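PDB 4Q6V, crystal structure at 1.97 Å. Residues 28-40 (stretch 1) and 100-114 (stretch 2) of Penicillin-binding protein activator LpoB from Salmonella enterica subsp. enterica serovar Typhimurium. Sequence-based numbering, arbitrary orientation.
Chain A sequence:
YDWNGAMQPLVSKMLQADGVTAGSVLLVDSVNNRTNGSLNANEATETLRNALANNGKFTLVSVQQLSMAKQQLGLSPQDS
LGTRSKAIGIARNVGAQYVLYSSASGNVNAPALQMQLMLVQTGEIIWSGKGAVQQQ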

ATOM      1  N   VAL A  28       4.160  -2.645  -0.255  1.00 20.53           N
ATOM      2  CA  VAL A  28       3.085  -1.742  -0.702  1.00 21.01           C
ATOM      3  C   VAL A  28       2.023  -2.534  -1.461  1.00 22.47           C
ATOM      4  O   VAL A  28       2.235  -2.963  -2.602  1.00 22.05           O
ATOM      5  CB  VAL A  28       3.631  -0.636  -1.652  1.00 20.98           C
ATOM      6  CG1 VAL A  28       2.497   0.241  -2.180  1.00 20.61           C
ATOM      7  CG2 VAL A  28       4.643   0.187  -0.926  1.00 21.50           C
ATOM      8  N   ASP A  29       0.885  -2.754  -0.805  1.00 25.89           N
ATOM      9  CA  ASP A  29      -0.192  -3.503  -1.436  1.00 29.87           C
ATOM     10  C   ASP A  29      -0.773  -2.614  -2.549  1.00 30.11           C
ATOM     11  O   ASP A  29      -0.727  -1.381  -2.448  1.00 29.05           O
ATOM     12  CB  ASP A  29      -1.219  -3.940  -0.389  1.00 32.66           C
ATOM     13  CG  ASP A  29      -1.931  -5.224  -0.729  1.00 37.14           C
ATOM     14  OD1 ASP A  29      -1.607  -5.847  -1.770  1.00 40.35           O
ATOM     15  OD2 ASP A  29      -2.833  -5.583   0.075  1.00 41.82           O
ATOM     16  N   SER A  30      -1.237  -3.250  -3.625  1.00 28.53           N
ATOM     17  CA  SER A  30      -1.756  -2.512  -4.774  1.00 29.39           C
ATOM     18  C   SER A  30      -3.068  -1.830  -4.360  1.00 25.72           C
ATOM     19  O   SER A  30      -3.859  -2.379  -3.587  1.00 23.63           O
ATOM     20  CB  SER A  30      -1.886  -3.418  -6.009  1.00 30.29           C
ATOM     21  OG  SER A  30      -2.919  -4.359  -5.829  1.00 35.31           O
ATOM     22  N   VAL A  31      -3.249  -0.602  -4.830  1.00 24.78           N
ATOM     23  CA  VAL A  31      -4.433   0.181  -4.526  1.00 22.05           C
ATOM     24  C   VAL A  31      -5.672  -0.591  -5.017  1.00 24.44           C
ATOM     25  O   VAL A  31      -5.739  -1.061  -6.177  1.00 24.34           O
ATOM     26  CB  VAL A  31      -4.383   1.584  -5.151  1.00 21.41           C
ATOM     27  CG1 VAL A  31      -5.607   2.416  -4.807  1.00 20.99           C
ATOM     28  CG2 VAL A  31      -3.087   2.320  -4.829  1.00 21.78           C
ATOM     29  N   ASN A  32      -6.622  -0.779  -4.122  1.00 22.37           N
ATOM     30  CA  ASN A  32      -7.843  -1.491  -4.391  1.00 24.17           C
ATOM     31  C   ASN A  32      -9.012  -0.561  -4.764  1.00 24.07           C
ATOM     32  O   ASN A  32      -9.409   0.310  -4.007  1.00 25.74           O
ATOM     33  CB  ASN A  32      -8.213  -2.317  -3.168  1.00 28.07           C
ATOM     34  CG  ASN A  32      -9.558  -3.004  -3.264  1.00 32.10           C
ATOM     35  OD1 ASN A  32      -9.890  -3.574  -4.291  1.00 37.57           O
ATOM     36  ND2 ASN A  32     -10.343  -2.990  -2.179  1.00 33.56           N
ATOM     37  N   ASN A  33      -9.580  -0.806  -5.930  1.00 23.82           N
ATOM     38  CA  ASN A  33     -10.693  -0.003  -6.456  1.00 24.16           C
ATOM     39  C   ASN A  33     -12.025  -0.534  -5.974  1.00 25.10           C
ATOM     40  O   ASN A  33     -12.442  -1.624  -6.378  1.00 25.24           O
ATOM     41  CB  ASN A  33     -10.663  -0.004  -7.976  1.00 21.28           C
ATOM     42  CG  ASN A  33     -11.889   0.675  -8.612  1.00 20.55           C
ATOM     43  OD1 ASN A  33     -12.465   1.581  -8.029  1.00 18.00           O
ATOM     44  ND2 ASN A  33     -12.217   0.301  -9.859  1.00 18.10           N
ATOM     45  N   ARG A  34     -12.672   0.247  -5.110  1.00 23.29           N
ATOM     46  CA  ARG A  34     -14.004  -0.058  -4.629  1.00 23.73           C
ATOM     47  C   ARG A  34     -15.030   0.985  -5.101  1.00 20.99           C
ATOM     48  O   ARG A  34     -16.097   1.067  -4.548  1.00 23.94           O
ATOM     49  CB  ARG A  34     -13.994  -0.113  -3.099  1.00 29.68           C
ATOM     50  CG  ARG A  34     -13.011  -1.112  -2.495  1.00 37.15           C
ATOM     51  CD  ARG A  34     -13.457  -1.631  -1.135  1.00 47.46           C
ATOM     52  NE  ARG A  34     -13.601  -0.516  -0.173  1.00 61.00           N
ATOM     53  CZ  ARG A  34     -14.756   0.007   0.288  1.00 66.83           C
ATOM     54  NH1 ARG A  34     -15.947  -0.483  -0.094  1.00 66.61           N
ATOM     55  NH2 ARG A  34     -14.740   1.038   1.149  1.00 61.48           N
ATOM     56  N   THR A  35     -14.704   1.798  -6.091  1.00 18.95           N
ATOM     57  CA  THR A  35     -15.632   2.798  -6.639  1.00 18.41           C
ATOM     58  C   THR A  35     -16.711   2.102  -7.502  1.00 20.87           C
ATOM     59  O   THR A  35     -16.638   0.877  -7.776  1.00 20.15           O
ATOM     60  CB  THR A  35     -14.925   3.879  -7.469  1.00 16.36           C
ATOM     61  OG1 THR A  35     -14.533   3.318  -8.752  1.00 17.36           O
ATOM     62  CG2 THR A  35     -13.672   4.382  -6.774  1.00 14.88           C
ATOM     63  N   ASN A  36     -17.668   2.925  -7.982  1.00 21.11           N
ATOM     64  CA  ASN A  36     -18.648   2.422  -8.930  1.00 19.97           C
ATOM     65  C   ASN A  36     -18.197   2.307 -10.391  1.00 21.85           C
ATOM     66  O   ASN A  36     -18.979   1.993 -11.277  1.00 23.26           O
ATOM     67  CB  ASN A  36     -19.925   3.224  -8.828  1.00 18.92           C
ATOM     68  CG  ASN A  36     -19.741   4.635  -9.337  1.00 18.85           C
ATOM     69  OD1 ASN A  36     -18.754   5.271  -8.999  1.00 18.51           O
ATOM     70  ND2 ASN A  36     -20.641   5.072 -10.229  1.00 18.88           N
ATOM     71  N   GLY A  37     -16.938   2.606 -10.664  1.00 23.62           N
ATOM     72  CA  GLY A  37     -16.409   2.614 -12.014  1.00 24.10           C
ATOM     73  C   GLY A  37     -15.039   1.963 -12.094  1.00 27.84           C
ATOM     74  O   GLY A  37     -14.459   1.620 -11.061  1.00 26.65           O
ATOM     75  N   SER A  38     -14.534   1.790 -13.317  1.00 28.45           N
ATOM     76  CA  SER A  38     -13.179   1.293 -13.560  1.00 34.66           C
ATOM     77  C   SER A  38     -12.087   2.339 -13.316  1.00 39.57           C
ATOM     78  O   SER A  38     -12.215   3.498 -13.722  1.00 42.44           O
ATOM     79  CB  SER A  38     -12.999   0.801 -15.012  1.00 34.38           C
ATOM     80  OG  SER A  38     -13.810  -0.328 -15.262  1.00 31.39           O
ATOM     81  N   LEU A  39     -11.014   1.901 -12.654  1.00 44.04           N
ATOM     82  CA  LEU A  39      -9.878   2.770 -12.350  1.00 44.39           C
ATOM     83  C   LEU A  39      -8.615   1.988 -12.671  1.00 47.39           C
ATOM     84  O   LEU A  39      -8.589   0.744 -12.522  1.00 42.84           O
ATOM     85  CB  LEU A  39      -9.859   3.204 -10.866  1.00 45.16           C
ATOM     86  CG  LEU A  39     -10.432   4.581 -10.538  1.00 45.42           C
ATOM     87  CD1 LEU A  39     -11.849   4.673 -11.078  1.00 52.07           C
ATOM     88  CD2 LEU A  39     -10.418   4.876  -9.030  1.00 43.39           C
ATOM     89  N   ASN A  40      -7.598   2.741 -13.105  1.00 50.88           N
ATOM     90  CA  ASN A  40      -6.280   2.178 -13.415  1.00 52.73           C
ATOM     91  C   ASN A  40      -5.538   1.877 -12.135  1.00 52.02           C
ATOM     92  O   ASN A  40      -4.958   2.797 -11.580  1.00 47.56           O
ATOM     93  CB  ASN A  40      -5.427   3.106 -14.286  1.00 51.48           C
ATOM     94  CG  ASN A  40      -4.217   2.409 -14.890  1.00 49.72           C
ATOM     95  OD1 ASN A  40      -3.867   1.289 -14.538  1.00 48.89           O
ATOM     96  ND2 ASN A  40      -3.560   3.091 -15.813  1.00 55.52           N
ATOM     97  N   LEU A 100       1.530  -1.853   3.744  1.00 13.96           N
ATOM     98  CA  LEU A 100       0.634  -0.727   3.475  1.00 14.66           C
ATOM     99  C   LEU A 100      -0.564  -1.131   2.627  1.00 14.73           C
ATOM    100  O   LEU A 100      -0.388  -1.571   1.469  1.00 13.20           O
ATOM    101  CB  LEU A 100       1.405   0.452   2.874  1.00 15.19           C
ATOM    102  CG  LEU A 100       0.581   1.712   2.591  1.00 14.92           C
ATOM    103  CD1 LEU A 100       0.019   2.309   3.842  1.00 16.12           C
ATOM    104  CD2 LEU A 100       1.498   2.728   1.931  1.00 16.17           C
ATOM    105  N   TYR A 101      -1.749  -1.008   3.218  1.00 15.39           N
ATOM    106  CA  TYR A 101      -2.961  -1.164   2.453  1.00 17.29           C
ATOM    107  C   TYR A 101      -3.511   0.176   2.006  1.00 18.52           C
ATOM    108  O   TYR A 101      -3.439   1.124   2.776  1.00 20.78           O
ATOM    109  CB  TYR A 101      -3.994  -1.929   3.251  1.00 18.44           C
ATOM    110  CG  TYR A 101      -3.532  -3.234   3.864  1.00 19.47           C
ATOM    111  CD1 TYR A 101      -3.596  -4.428   3.152  1.00 22.37           C
ATOM    112  CD2 TYR A 101      -3.120  -3.275   5.198  1.00 21.63           C
ATOM    113  CE1 TYR A 101      -3.217  -5.636   3.721  1.00 21.55           C
ATOM    114  CE2 TYR A 101      -2.757  -4.484   5.793  1.00 22.69           C
ATOM    115  CZ  TYR A 101      -2.815  -5.643   5.051  1.00 23.20           C
ATOM    116  OH  TYR A 101      -2.408  -6.831   5.631  1.00 27.49           O
ATOM    117  N   SER A 102      -4.074   0.235   0.806  1.00 20.20           N
ATOM    118  CA  SER A 102      -4.801   1.400   0.315  1.00 21.42           C
ATOM    119  C   SER A 102      -5.948   1.033  -0.641  1.00 20.96           C
ATOM    120  O   SER A 102      -5.930  -0.019  -1.322  1.00 19.95           O
ATOM    121  CB  SER A 102      -3.799   2.396  -0.306  1.00 21.29           C
ATOM    122  OG  SER A 102      -3.169   1.827  -1.405  1.00 26.52           O
ATOM    123  N   SER A 103      -6.960   1.893  -0.682  1.00 20.35           N
ATOM    124  CA  SER A 103      -8.102   1.665  -1.552  1.00 21.80           C
ATOM    125  C   SER A 103      -8.801   2.954  -1.842  1.00 20.01           C
ATOM    126  O   SER A 103      -8.746   3.836  -1.002  1.00 20.93           O
ATOM    127  CB  SER A 103      -9.115   0.699  -0.917  1.00 24.46           C
ATOM    128  OG  SER A 103      -9.793   1.371   0.127  1.00 25.98           O
ATOM    129  N   ALA A 104      -9.423   3.030  -3.026  1.00 19.84           N
ATOM    130  CA  ALA A 104     -10.240   4.155  -3.458  1.00 19.41           C
ATOM    131  C   ALA A 104     -11.699   3.708  -3.492  1.00 20.15           C
ATOM    132  O   ALA A 104     -11.999   2.643  -4.017  1.00 20.45           O
ATOM    133  CB  ALA A 104      -9.800   4.689  -4.811  1.00 20.15           C
ATOM    134  N   SER A 105     -12.572   4.472  -2.855  1.00 19.77           N
ATOM    135  CA  SER A 105     -13.973   4.151  -2.761  1.00 19.97           C
ATOM    136  C   SER A 105     -14.906   5.322  -3.026  1.00 20.79           C
ATOM    137  O   SER A 105     -14.475   6.480  -3.247  1.00 21.97           O
ATOM    138  CB  SER A 105     -14.237   3.517  -1.395  1.00 22.05           C
ATOM    139  OG  SER A 105     -14.027   4.397  -0.278  1.00 22.00           O
ATOM    140  N   GLY A 106     -16.203   5.024  -3.044  1.00 18.74           N
ATOM    141  CA  GLY A 106     -17.230   6.039  -3.366  1.00 18.70           C
ATOM    142  C   GLY A 106     -17.440   6.249  -4.873  1.00 17.48           C
ATOM    143  O   GLY A 106     -17.311   5.311  -5.638  1.00 18.05           O
ATOM    144  N   ASN A 107     -17.735   7.480  -5.282  1.00 17.52           N
ATOM    145  CA  ASN A 107     -17.991   7.741  -6.701  1.00 17.66           C
ATOM    146  C   ASN A 107     -16.750   7.747  -7.575  1.00 17.42           C
ATOM    147  O   ASN A 107     -15.697   8.276  -7.193  1.00 19.83           O
ATOM    148  CB  ASN A 107     -18.742   9.059  -6.826  1.00 17.95           C
ATOM    149  CG  ASN A 107     -19.248   9.297  -8.224  1.00 19.41           C
ATOM    150  OD1 ASN A 107     -20.213   8.654  -8.653  1.00 19.89           O
ATOM    151  ND2 ASN A 107     -18.629  10.225  -8.944  1.00 18.31           N
ATOM    152  N   VAL A 108     -16.863   7.210  -8.792  1.00 17.83           N
ATOM    153  CA  VAL A 108     -15.731   7.066  -9.670  1.00 18.56           C
ATOM    154  C   VAL A 108     -15.043   8.414  -9.977  1.00 22.84           C
ATOM    155  O   VAL A 108     -13.822   8.520 -10.088  1.00 23.76           O
ATOM    156  CB  VAL A 108     -16.138   6.307 -10.960  1.00 19.11           C
ATOM    157  CG1 VAL A 108     -17.093   7.140 -11.791  1.00 19.35           C
ATOM    158  CG2 VAL A 108     -14.892   5.885 -11.734  1.00 18.64           C
ATOM    159  N   ASN A 109     -15.839   9.477 -10.082  1.00 23.90           N
ATOM    160  CA  ASN A 109     -15.306  10.808 -10.399  1.00 24.80           C
ATOM    161  C   ASN A 109     -14.902  11.632  -9.164  1.00 25.65           C
ATOM    162  O   ASN A 109     -14.401  12.754  -9.294  1.00 24.69           O
ATOM    163  CB  ASN A 109     -16.288  11.612 -11.235  1.00 24.36           C
ATOM    164  CG  ASN A 109     -16.432  11.049 -12.626  1.00 25.16           C
ATOM    165  OD1 ASN A 109     -15.523  10.397 -13.159  1.00 27.94           O
ATOM    166  ND2 ASN A 109     -17.623  11.246 -13.208  1.00 23.29           N
ATOM    167  N   ALA A 110     -15.074  11.065  -7.976  1.00 21.18           N
ATOM    168  CA  ALA A 110     -14.753  11.742  -6.745  1.00 21.47           C
ATOM    169  C   ALA A 110     -14.316  10.807  -5.599  1.00 19.89           C
ATOM    170  O   ALA A 110     -14.847  10.880  -4.509  1.00 19.19           O
ATOM    171  CB  ALA A 110     -15.935  12.592  -6.339  1.00 19.92           C
ATOM    172  N   PRO A 111     -13.317   9.959  -5.852  1.00 21.02           N
ATOM    173  CA  PRO A 111     -12.975   8.871  -4.954  1.00 22.62           C
ATOM    174  C   PRO A 111     -12.500   9.353  -3.579  1.00 22.25           C
ATOM    175  O   PRO A 111     -11.943  10.432  -3.410  1.00 22.37           O
ATOM    176  CB  PRO A 111     -11.853   8.175  -5.676  1.00 23.53           C
ATOM    177  CG  PRO A 111     -11.969   8.554  -7.121  1.00 22.34           C
ATOM    178  CD  PRO A 111     -12.478   9.953  -7.066  1.00 22.73           C
ATOM    179  N   ALA A 112     -12.699   8.520  -2.581  1.00 22.04           N
ATOM    180  CA  ALA A 112     -12.016   8.649  -1.282  1.00 22.75           C
ATOM    181  C   ALA A 112     -10.866   7.658  -1.137  1.00 22.15           C
ATOM    182  O   ALA A 112     -11.037   6.448  -1.204  1.00 26.99           O
ATOM    183  CB  ALA A 112     -13.023   8.571  -0.153  1.00 23.62           C
ATOM    184  N   LEU A 113      -9.646   8.173  -0.984  1.00 21.24           N
ATOM    185  CA  LEU A 113      -8.439   7.374  -0.734  1.00 20.79           C
ATOM    186  C   LEU A 113      -8.282   7.139   0.777  1.00 21.08           C
ATOM    187  O   LEU A 113      -8.341   8.038   1.574  1.00 22.72           O
ATOM    188  CB  LEU A 113      -7.221   8.056  -1.338  1.00 22.01           C
ATOM    189  CG  LEU A 113      -5.922   7.265  -1.343  1.00 21.91           C
ATOM    190  CD1 LEU A 113      -6.010   6.042  -2.194  1.00 21.37           C
ATOM    191  CD2 LEU A 113      -4.804   8.150  -1.820  1.00 23.77           C
ATOM    192  N   GLN A 114      -8.157   5.877   1.169  1.00 23.23           N
ATOM    193  CA  GLN A 114      -7.882   5.504   2.553  1.00 25.76           C
ATOM    194  C   GLN A 114      -6.690   4.575   2.590  1.00 23.89           C
ATOM    195  O   GLN A 114      -6.530   3.736   1.703  1.00 20.44           O
ATOM    196  CB  GLN A 114      -9.106   4.868   3.215  1.00 30.13           C
ATOM    197  CG  GLN A 114     -10.226   5.882   3.418  1.00 38.86           C
ATOM    198  CD  GLN A 114     -11.623   5.295   3.541  1.00 46.46           C
ATOM    199  OE1 GLN A 114     -11.868   4.152   3.154  1.00 53.44           O
ATOM    200  NE2 GLN A 114     -12.557   6.091   4.068  1.00 48.54           N
TER
HETATM  201  O   HOH W   1      -4.299  -2.294  -0.733  1.00 24.14           O

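Strands 32-35 and 100-106 run parallel, their axes 6° apart and 4.3 Å at closest approach; the two stretches together bury 859 Å², both sides summed. Register is not continuous. Val28 bridges Leu100, yet Asn32 bridges Ser103 and Asn33 bridges Ala104, so an advance of four positions in one stretch matches three in the other and two ladders result, with looping backbone between them.

Backbone hydrogen bonds supply the main evidence for pairing. In the first ladder Asp29 N donates to Leu100 O (2.9 Å, 149°). In the second, Asn32 N donates to Ser102 O (3.0 Å, 167°), Ala104 N to Asn32 O (2.9 Å, 149°) and Arg34 N to Ala104 O (2.7 Å, 160°). Asn32 thus uses both its NH and its carbonyl, reaching the residues before and after its partner Ser103, as expected of parallel strands. Beyond Arg34 the pairing loosens: Asn36 N to Gly106 O is a weak bond at 3.4 Å and 141°, while Thr35 CA lies 3.2 Å from the same Gly106 O in a CA-H...O contact.

A water sits where the register shifts. Water 1 O donates to Ser30 O (2.9 Å) and accepts from Ser102 N (3.0 Å), linking backbone groups that do not pair directly.

At the far end a side chain replaces the backbone as acceptor. Val108 N donates to Asn36 OD1 at 2.7 Å and 136°, tying the loop after the first strand to the Asn107-Ala110 type I turn. The segment from Asn33 to Gly37 is braced internally: Asn33 OD1 accepts from Thr35 N (3.0 Å), Asn33 ND2 donates to Gly37 O (2.9 Å), and Gly37 N donates to Thr35 OG1 (3.2 Å).

Apolar packing gathers around Leu39. Leu39 CD1 lies 3.3 Å from Val108 CG2, a tight contact, and Leu39 CD2 lies 4.3 Å from Ala104 CB and 4.4 Å from Pro111 CG. Val108 CG2 also sits 3.6 Å from Gly37 CA; an ideal CB on Gly37 would come within 2.5 Å of Val108 CG2 and clash. Nearer the register shift, Val31 CG1 reaches Leu113 CD1 at 4.5 Å.

The side chains of Asn32, Arg34, Ser103 and Ser105 share one sheet face. There Ser105 CB lies over one face of the Arg34 guanidinium, 3.6 Å from Arg34 NH2, whereas Ser103 OG lies at its edge, 4.3 Å from Arg34 NE. The first is a van der Waals contact against the flat face of the group; the second is too long for a hydrogen bond.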